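PDB 5D88: predicted protease of the collagenase family from Methanopyrus kandleri, which binds zinc and probably acts as a peptidase of the U32 family, built on a TIM barrel. Local coordinates for residues A[124-129]-A[152-157]; A[82-87]-A[107-112]. All blocks are in the same frame, centred on the assembly; numbering follows the deposited sequence. Where two conformers were deposited one is given.

Interaction 1: residues A[124-129]-A[152-157]; sequences YLVEVL and WHFERL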
ATOM      1  N   TYR A 124      -7.758   6.789   8.591  1.00 25.81           N
ATOM      2  CA  TYR A 124      -8.225   8.104   9.007  1.00 26.58           C
ATOM      3  C   TYR A 124      -9.707   8.276   8.693  1.00 26.82           C
ATOM      4  O   TYR A 124     -10.452   8.867   9.486  1.00 26.29           O
ATOM      5  CB  TYR A 124      -7.367   9.163   8.323  1.00 28.23           C
ATOM      6  CG  TYR A 124      -7.686  10.592   8.639  1.00 30.29           C
ATOM      7  CD1 TYR A 124      -7.855  11.031   9.947  1.00 31.15           C
ATOM      8  CD2 TYR A 124      -7.769  11.529   7.622  1.00 34.83           C
ATOM      9  CE1 TYR A 124      -8.104  12.372  10.216  1.00 35.09           C
ATOM     10  CE2 TYR A 124      -8.035  12.859   7.887  1.00 36.45           C
ATOM     11  CZ  TYR A 124      -8.194  13.268   9.181  1.00 36.73           C
ATOM     12  OH  TYR A 124      -8.449  14.589   9.428  1.00 42.47           O
ATOM     13  N   LEU A 125     -10.151   7.770   7.532  1.00 25.47           N
ATOM     14  CA  LEU A 125     -11.570   7.821   7.197  1.00 26.36           C
ATOM     15  C   LEU A 125     -12.398   6.981   8.154  1.00 26.33           C
ATOM     16  O   LEU A 125     -13.522   7.358   8.497  1.00 27.77           O
ATOM     17  CB  LEU A 125     -11.813   7.347   5.771  1.00 27.77           C
ATOM     18  CG  LEU A 125     -11.904   8.449   4.748  1.00 33.37           C
ATOM     19  CD1 LEU A 125     -10.586   9.246   4.731  1.00 33.73           C
ATOM     20  CD2 LEU A 125     -12.228   7.814   3.424  1.00 35.87           C
ATOM     21  N   VAL A 126     -11.895   5.803   8.531  1.00 26.02           N
ATOM     22  CA  VAL A 126     -12.590   4.980   9.520  1.00 26.40           C
ATOM     23  C   VAL A 126     -12.866   5.806  10.761  1.00 27.02           C
ATOM     24  O   VAL A 126     -13.979   5.822  11.298  1.00 27.46           O
ATOM     25  CB  VAL A 126     -11.755   3.727   9.866  1.00 25.70           C
ATOM     26  CG1 VAL A 126     -12.381   2.955  11.027  1.00 28.45           C
ATOM     27  CG2 VAL A 126     -11.611   2.805   8.648  1.00 26.38           C
ATOM     28  N   GLU A 127     -11.837   6.492  11.243  1.00 27.00           N
ATOM     29  CA  GLU A 127     -11.952   7.241  12.486  1.00 28.31           C
ATOM     30  C   GLU A 127     -12.952   8.389  12.355  1.00 28.28           C
ATOM     31  O   GLU A 127     -13.797   8.602  13.238  1.00 29.19           O
ATOM     32  CB  GLU A 127     -10.562   7.742  12.883  1.00 34.58           C
ATOM     33  CG  GLU A 127     -10.418   8.208  14.297  1.00 45.35           C
ATOM     34  CD  GLU A 127      -8.958   8.479  14.625  1.00 52.22           C
ATOM     35  OE1 GLU A 127      -8.256   9.101  13.788  1.00 53.60           O
ATOM     36  OE2 GLU A 127      -8.508   8.045  15.695  1.00 55.88           O
ATOM     37  N   VAL A 128     -12.862   9.157  11.273  1.00 27.46           N
ATOM     38  CA  VAL A 128     -13.769  10.291  11.104  1.00 28.45           C
ATOM     39  C   VAL A 128     -15.205   9.808  10.941  1.00 28.61           C
ATOM     40  O   VAL A 128     -16.132  10.375  11.539  1.00 28.69           O
ATOM     41  CB  VAL A 128     -13.332  11.163   9.910  1.00 29.12           C
ATOM     42  CG1 VAL A 128     -14.339  12.273   9.663  1.00 31.10           C
ATOM     43  CG2 VAL A 128     -11.949  11.785  10.146  1.00 29.04           C
ATOM     44  N   LEU A 129     -15.417   8.767  10.120  1.00 28.28           N
ATOM     45  CA  LEU A 129     -16.763   8.229   9.919  1.00 28.18           C
ATOM     46  C   LEU A 129     -17.368   7.748  11.222  1.00 31.43           C
ATOM     47  O   LEU A 129     -18.527   8.053  11.528  1.00 31.75           O
ATOM     48  CB  LEU A 129     -16.745   7.072   8.913  1.00 30.13           C
ATOM     49  CG  LEU A 129     -16.891   7.486   7.476  1.00 32.33           C
ATOM     50  CD1 LEU A 129     -16.442   6.324   6.591  1.00 34.48           C
ATOM     51  CD2 LEU A 129     -18.354   7.904   7.180  1.00 33.48           C
ATOM     52  N   TRP A 152      -7.740  -5.649  15.212  1.00 29.71           N
ATOM     53  CA  TRP A 152      -7.982  -4.976  16.487  1.00 31.16           C
ATOM     54  C   TRP A 152      -7.781  -3.466  16.363  1.00 30.89           C
ATOM     55  O   TRP A 152      -8.549  -2.677  16.927  1.00 30.64           O
ATOM     56  CB  TRP A 152      -7.071  -5.573  17.562  1.00 34.07           C
ATOM     57  CG  TRP A 152      -7.334  -5.015  18.928  1.00 36.28           C
ATOM     58  CD1 TRP A 152      -8.262  -5.455  19.835  1.00 38.38           C
ATOM     59  CD2 TRP A 152      -6.686  -3.897  19.535  1.00 40.12           C
ATOM     60  NE1 TRP A 152      -8.214  -4.686  20.966  1.00 43.50           N
ATOM     61  CE2 TRP A 152      -7.259  -3.720  20.803  1.00 42.57           C
ATOM     62  CE3 TRP A 152      -5.671  -3.034  19.132  1.00 41.18           C
ATOM     63  CZ2 TRP A 152      -6.848  -2.716  21.672  1.00 45.99           C
ATOM     64  CZ3 TRP A 152      -5.270  -2.032  19.998  1.00 44.37           C
ATOM     65  CH2 TRP A 152      -5.854  -1.886  21.252  1.00 45.40           C
ATOM     66  N   HIS A 153      -6.762  -3.036  15.618  1.00 29.47           N
ATOM     67  CA  HIS A 153      -6.563  -1.608  15.447  1.00 29.78           C
ATOM     68  C   HIS A 153      -7.685  -0.975  14.639  1.00 29.11           C
ATOM     69  O   HIS A 153      -8.124   0.139  14.968  1.00 29.35           O
ATOM     70  CB  HIS A 153      -5.194  -1.357  14.828  1.00 32.93           C
ATOM     71  CG  HIS A 153      -4.074  -1.545  15.814  1.00 38.77           C
ATOM     72  ND1 HIS A 153      -3.695  -0.559  16.705  1.00 41.89           N
ATOM     73  CD2 HIS A 153      -3.282  -2.613  16.085  1.00 42.91           C
ATOM     74  CE1 HIS A 153      -2.705  -1.000  17.460  1.00 41.79           C
ATOM     75  NE2 HIS A 153      -2.439  -2.246  17.108  1.00 45.50           N
ATOM     76  N   PHE A 154      -8.181  -1.657  13.592  1.00 27.30           N
ATOM     77  CA  PHE A 154      -9.291  -1.072  12.846  1.00 27.93           C
ATOM     78  C   PHE A 154     -10.561  -1.016  13.693  1.00 29.62           C
ATOM     79  O   PHE A 154     -11.332  -0.048  13.603  1.00 29.94           O
ATOM     80  CB  PHE A 154      -9.528  -1.834  11.541  1.00 27.69           C
ATOM     81  CG  PHE A 154      -8.725  -1.322  10.387  1.00 27.76           C
ATOM     82  CD1 PHE A 154      -9.106  -0.179   9.699  1.00 28.12           C
ATOM     83  CD2 PHE A 154      -7.579  -1.970   9.994  1.00 30.11           C
ATOM     84  CE1 PHE A 154      -8.369   0.277   8.625  1.00 27.59           C
ATOM     85  CE2 PHE A 154      -6.840  -1.508   8.932  1.00 31.49           C
ATOM     86  CZ  PHE A 154      -7.229  -0.386   8.252  1.00 30.08           C
ATOM     87  N   GLU A 155     -10.780  -2.011  14.546  1.00 29.77           N
ATOM     88  CA  GLU A 155     -11.909  -1.957  15.472  1.00 30.34           C
ATOM     89  C   GLU A 155     -11.785  -0.761  16.406  1.00 29.87           C
ATOM     90  O   GLU A 155     -12.752  -0.018  16.626  1.00 30.32           O
ATOM     91  CB  GLU A 155     -11.988  -3.260  16.273  1.00 31.44           C
ATOM     92  CG  GLU A 155     -13.093  -3.251  17.330  1.00 34.49           C
ATOM     93  CD  GLU A 155     -13.193  -4.565  18.100  1.00 38.32           C
ATOM     94  OE1 GLU A 155     -12.219  -4.935  18.793  1.00 40.77           O
ATOM     95  OE2 GLU A 155     -14.244  -5.233  17.993  1.00 41.65           O
ATOM     96  N   ARG A 156     -10.586  -0.558  16.959  1.00 28.58           N
ATOM     97  CA  ARG A 156     -10.355   0.541  17.886  1.00 30.67           C
ATOM     98  C   ARG A 156     -10.597   1.889  17.217  1.00 29.60           C
ATOM     99  O   ARG A 156     -11.106   2.817  17.858  1.00 32.28           O
ATOM    100  CB  ARG A 156      -8.938   0.450  18.446  1.00 35.64           C
ATOM    101  CG  ARG A 156      -8.671   1.442  19.581  1.00 43.83           C
ATOM    102  CD  ARG A 156      -7.260   1.322  20.174  1.00 53.09           C
ATOM    103  NE  ARG A 156      -6.227   1.229  19.151  1.00 61.09           N
ATOM    104  CZ  ARG A 156      -5.740   2.266  18.478  1.00 68.47           C
ATOM    105  NH1 ARG A 156      -6.184   3.499  18.712  1.00 70.79           N
ATOM    106  NH2 ARG A 156      -4.805   2.069  17.560  1.00 70.51           N
ATOM    107  N   LEU A 157     -10.290   1.999  15.926  1.00 30.03           N
ATOM    108  CA  LEU A 157     -10.539   3.234  15.198  1.00 30.39           C
ATOM    109  C   LEU A 157     -12.010   3.448  14.898  1.00 31.42           C
ATOM    110  O   LEU A 157     -12.395   4.580  14.568  1.00 32.52           O
ATOM    111  CB  LEU A 157      -9.760   3.254  13.887  1.00 30.42           C
ATOM    112  CG  LEU A 157      -8.244   3.363  13.985  1.00 35.02           C
ATOM    113  CD1 LEU A 157      -7.692   3.122  12.586  1.00 35.98           C
ATOM    114  CD2 LEU A 157      -7.776   4.720  14.528  1.00 37.17           C
TER
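V126 meets F154 and L157 across two neighbouring outer helices of the barrel, a worked example of how one branched side chain can serve two larger ones, a methyl to each. The short helix axes approach to 9.2 Å and run in broadly the same direction, 34° apart. From its CB, V126 sends a methyl to each partner. CG1, anti to the backbone N (chi1 173°), reaches the CB of L157 at 3.9 Å and lies near the carbonyl oxygen of that residue as well. CG2, beside the backbone N, comes to the edge of the F154 ring, near its plane, 4.0 Å from CD1 and only slightly farther from CE1. Both partner side chains cross V126 at about a right angle. With an alanine in its place both methyls are gone, and the F154 edge and CB of L157 would probably lose their V126 contacts, opening a gap between the helices.

E127 meets L157 farther out, at its CD2 methyl. Its extended chain carries OE2 to 3.6 Å from that CD2 of L157, a van der Waals contact without a hydrogen bond. At the backbone, the CA of E127 directs its hydrogen at the carbonyl oxygen of L157 (CA to O 3.4 Å, 157° at the hydrogen). The nearest guanidinium nitrogen, NH1 of R156, stays 5.9 Å from OE2 of E127, too far for a salt bridge, so any attraction is probably weak and long-range.

V137 and V139 of strand 136-139 back V126 and F154 respectively, while M228 of the second subunit packs on E127 and L157. No classical hydrogen bond links the two segments: methyl, ring-edge and CA-H...O contacts join them, which implies that cohesion here depends on complementary shape more than on polar pairing.

Interaction 2: residues A[82-87]-A[107-112]; sequences ALMDFT and DYLASD
L109 reaches from its helix to A82 and M84, dividing its two terminal methyls between them. CD2 rests on the CB of A82 at 3.9 Å; CD1 lies beside the end of the M84 chain, 4.0 Å from its CE methyl and at similar range from SD. The fork is aimed by the first torsion of L109, which sets CG anti to the carbonyl carbon (chi1 -61°). M84 is extended as far as SD and then bends (chi3 65°), bringing the thioether sulfur and its methyl together against the same leucine branch.

In the next shell, T105 and L106 of the same helix also touch M84, as do V48 and H51 from loops, while V118 packs on L109. Backbone hydrogen bonds tie A82 to G117 and V119, and M84 to V119, fixing strand 79-83 and the residue that follows it beside strand 117-120. Farther along the chain lies C88, a zinc ligand whose side chain is about 12 Å from that of M84. The three touching residues are buried, forming an apolar seam between strand and covering helix in a beta-alpha-beta unit, the repeating element of a TIM barrel.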
ATOM      1  N   ALA A  82     -21.804   2.732   0.043  1.00 27.15           N
ATOM      2  CA  ALA A  82     -20.881   3.378  -0.873  1.00 25.14           C
ATOM      3  C   ALA A  82     -19.511   2.737  -0.735  1.00 25.37           C
ATOM      4  O   ALA A  82     -19.001   2.589   0.378  1.00 27.38           O
ATOM      5  CB  ALA A  82     -20.784   4.873  -0.554  1.00 26.63           C
ATOM      6  N   LEU A  83     -18.906   2.392  -1.864  1.00 25.01           N
ATOM      7  CA  LEU A  83     -17.530   1.909  -1.909  1.00 24.62           C
ATOM      8  C   LEU A  83     -16.622   3.092  -2.212  1.00 22.83           C
ATOM      9  O   LEU A  83     -16.651   3.648  -3.318  1.00 25.17           O
ATOM     10  CB  LEU A  83     -17.377   0.802  -2.952  1.00 23.25           C
ATOM     11  CG  LEU A  83     -15.995   0.165  -3.119  1.00 24.76           C
ATOM     12  CD1 LEU A  83     -15.580  -0.587  -1.841  1.00 27.26           C
ATOM     13  CD2 LEU A  83     -16.014  -0.774  -4.290  1.00 27.26           C
ATOM     14  N   MET A  84     -15.822   3.466  -1.221  1.00 22.94           N
ATOM     15  CA  MET A  84     -14.907   4.611  -1.283  1.00 21.23           C
ATOM     16  C   MET A  84     -13.605   4.158  -0.629  1.00 22.75           C
ATOM     17  O   MET A  84     -13.141   4.712   0.361  1.00 23.85           O
ATOM     18  CB  MET A  84     -15.487   5.838  -0.576  1.00 24.14           C
ATOM     19  CG  MET A  84     -14.720   7.105  -0.884  1.00 27.44           C
ATOM     20  SD  MET A  84     -15.496   8.542  -0.146  1.00 27.78           S
ATOM     21  CE  MET A  84     -15.276   8.113   1.543  1.00 29.48           C
ATOM     22  N   ASP A  85     -13.005   3.100  -1.185  1.00 21.31           N
ATOM     23  CA  ASP A  85     -11.946   2.381  -0.490  1.00 21.24           C
ATOM     24  C   ASP A  85     -10.564   2.677  -1.044  1.00 21.67           C
ATOM     25  O   ASP A  85      -9.685   1.821  -0.987  1.00 22.40           O
ATOM     26  CB  ASP A  85     -12.211   0.879  -0.479  1.00 21.84           C
ATOM     27  CG  ASP A  85     -12.156   0.232  -1.847  1.00 22.74           C
ATOM     28  OD1 ASP A  85     -12.165   0.911  -2.871  1.00 23.22           O
ATOM     29  OD2 ASP A  85     -12.109  -1.007  -1.882  1.00 26.13           O
ATOM     30  N   PHE A  86     -10.342   3.898  -1.512  1.00 21.12           N
ATOM     31  CA  PHE A  86      -9.006   4.321  -1.894  1.00 21.75           C
ATOM     32  C   PHE A  86      -7.980   3.988  -0.818  1.00 21.19           C
ATOM     33  O   PHE A  86      -8.246   4.101   0.386  1.00 23.17           O
ATOM     34  CB  PHE A  86      -8.967   5.827  -2.200  1.00 22.38           C
ATOM     35  CG  PHE A  86      -9.346   6.717  -1.055  1.00 22.41           C
ATOM     36  CD1 PHE A  86      -8.404   7.076  -0.106  1.00 23.05           C
ATOM     37  CD2 PHE A  86     -10.633   7.230  -0.961  1.00 22.25           C
ATOM     38  CE1 PHE A  86      -8.729   7.913   0.912  1.00 25.14           C
ATOM     39  CE2 PHE A  86     -10.979   8.086   0.061  1.00 24.37           C
ATOM     40  CZ  PHE A  86     -10.027   8.426   1.009  1.00 26.30           C
ATOM     41  N   THR A  87      -6.785   3.597  -1.266  1.00 21.29           N
ATOM     42  CA  THR A  87      -5.685   3.315  -0.358  1.00 21.60           C
ATOM     43  C   THR A  87      -4.694   4.458  -0.270  1.00 22.52           C
ATOM     44  O   THR A  87      -3.741   4.383   0.522  1.00 22.95           O
ATOM     45  CB  THR A  87      -4.979   2.019  -0.775  1.00 21.70           C
ATOM     46  OG1 THR A  87      -4.622   2.057  -2.166  1.00 23.50           O
ATOM     47  CG2 THR A  87      -5.904   0.836  -0.495  1.00 23.03           C
ATOM     48  N   ASP A 107     -20.650  14.120   4.074  1.00 32.64           N
ATOM     49  CA  ASP A 107     -21.999  14.679   4.084  1.00 34.23           C
ATOM     50  C   ASP A 107     -22.763  14.277   2.838  1.00 33.68           C
ATOM     51  O   ASP A 107     -23.968  14.002   2.891  1.00 33.62           O
ATOM     52  CB  ASP A 107     -21.965  16.199   4.153  1.00 34.35           C
ATOM     53  CG  ASP A 107     -21.572  16.726   5.498  1.00 38.48           C
ATOM     54  OD1 ASP A 107     -21.468  15.958   6.485  1.00 36.34           O
ATOM     55  OD2 ASP A 107     -21.385  17.960   5.548  1.00 40.22           O
ATOM     56  N   TYR A 108     -22.090  14.290   1.698  1.00 32.88           N
ATOM     57  CA  TYR A 108     -22.731  13.858   0.470  1.00 34.54           C
ATOM     58  C   TYR A 108     -23.226  12.422   0.604  1.00 33.44           C
ATOM     59  O   TYR A 108     -24.383  12.121   0.310  1.00 35.44           O
ATOM     60  CB  TYR A 108     -21.753  14.007  -0.686  1.00 34.54           C
ATOM     61  CG  TYR A 108     -22.215  13.329  -1.936  1.00 38.67           C
ATOM     62  CD1 TYR A 108     -23.287  13.833  -2.661  1.00 41.31           C
ATOM     63  CD2 TYR A 108     -21.596  12.178  -2.384  1.00 39.13           C
ATOM     64  CE1 TYR A 108     -23.724  13.209  -3.806  1.00 43.07           C
ATOM     65  CE2 TYR A 108     -22.018  11.543  -3.541  1.00 42.09           C
ATOM     66  CZ  TYR A 108     -23.087  12.062  -4.242  1.00 43.33           C
ATOM     67  OH  TYR A 108     -23.525  11.440  -5.379  1.00 47.79           O
ATOM     68  N   LEU A 109     -22.377  11.533   1.109  1.00 31.27           N
ATOM     69  CA  LEU A 109     -22.781  10.141   1.283  1.00 30.05           C
ATOM     70  C   LEU A 109     -23.920  10.016   2.283  1.00 31.91           C
ATOM     71  O   LEU A 109     -24.903   9.304   2.035  1.00 32.29           O
ATOM     72  CB  LEU A 109     -21.584   9.315   1.740  1.00 29.87           C
ATOM     73  CG  LEU A 109     -20.401   9.291   0.780  1.00 27.49           C
ATOM     74  CD1 LEU A 109     -19.308   8.442   1.393  1.00 30.52           C
ATOM     75  CD2 LEU A 109     -20.808   8.727  -0.570  1.00 29.10           C
ATOM     76  N   ALA A 110     -23.798  10.699   3.428  1.00 32.10           N
ATOM     77  CA  ALA A 110     -24.728  10.506   4.536  1.00 33.48           C
ATOM     78  C   ALA A 110     -26.069  11.181   4.289  1.00 34.89           C
ATOM     79  O   ALA A 110     -27.116  10.638   4.659  1.00 35.53           O
ATOM     80  CB  ALA A 110     -24.118  11.036   5.845  1.00 34.54           C
ATOM     81  N   SER A 111     -26.064  12.372   3.686  1.00 37.48           N
ATOM     82  CA  SER A 111     -27.246  13.225   3.674  1.00 40.81           C
ATOM     83  C   SER A 111     -27.839  13.451   2.294  1.00 41.00           C
ATOM     84  O   SER A 111     -29.033  13.758   2.199  1.00 42.33           O
ATOM     85  CB  SER A 111     -26.908  14.583   4.290  1.00 43.34           C
ATOM     86  OG  SER A 111     -26.457  14.392   5.615  1.00 47.97           O
ATOM     87  N   ASP A 112     -27.045  13.327   1.234  1.00 40.95           N
ATOM     88  CA  ASP A 112     -27.530  13.477  -0.134  0.51 41.23           C
ATOM     89  C   ASP A 112     -27.882  12.118  -0.732  1.00 40.68           C
ATOM     90  O   ASP A 112     -29.046  11.850  -1.051  1.00 42.24           O
ATOM     91  CB  ASP A 112     -26.460  14.205  -0.968  0.51 42.91           C
ATOM     92  CG  ASP A 112     -26.993  14.746  -2.285  0.51 43.93           C
ATOM     93  OD1 ASP A 112     -27.956  14.175  -2.827  0.51 41.89           O
ATOM     94  OD2 ASP A 112     -26.434  15.747  -2.783  0.51 45.07           O
TER

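In the fold
From the N terminus, the chain first lays down strands 23-27 and 43-47 and then reaches strand 79-83, where interaction 2 opens; it closes when helix 98-113 folds back over that strand. After strand 117-120 the chain enters helix 123-132, opening interaction 1, which closes at helix 148-157 once strand 136-139 has been added. The two loops follow in series, neither crossing nor nesting. Interaction 2 ties a helix to the barrel wall, whereas interaction 1 ties successive outer helices to each other. They meet directly at L125, whose CD2 packs against CZ of F86 and CE of M84, so the two contacts pack against each other.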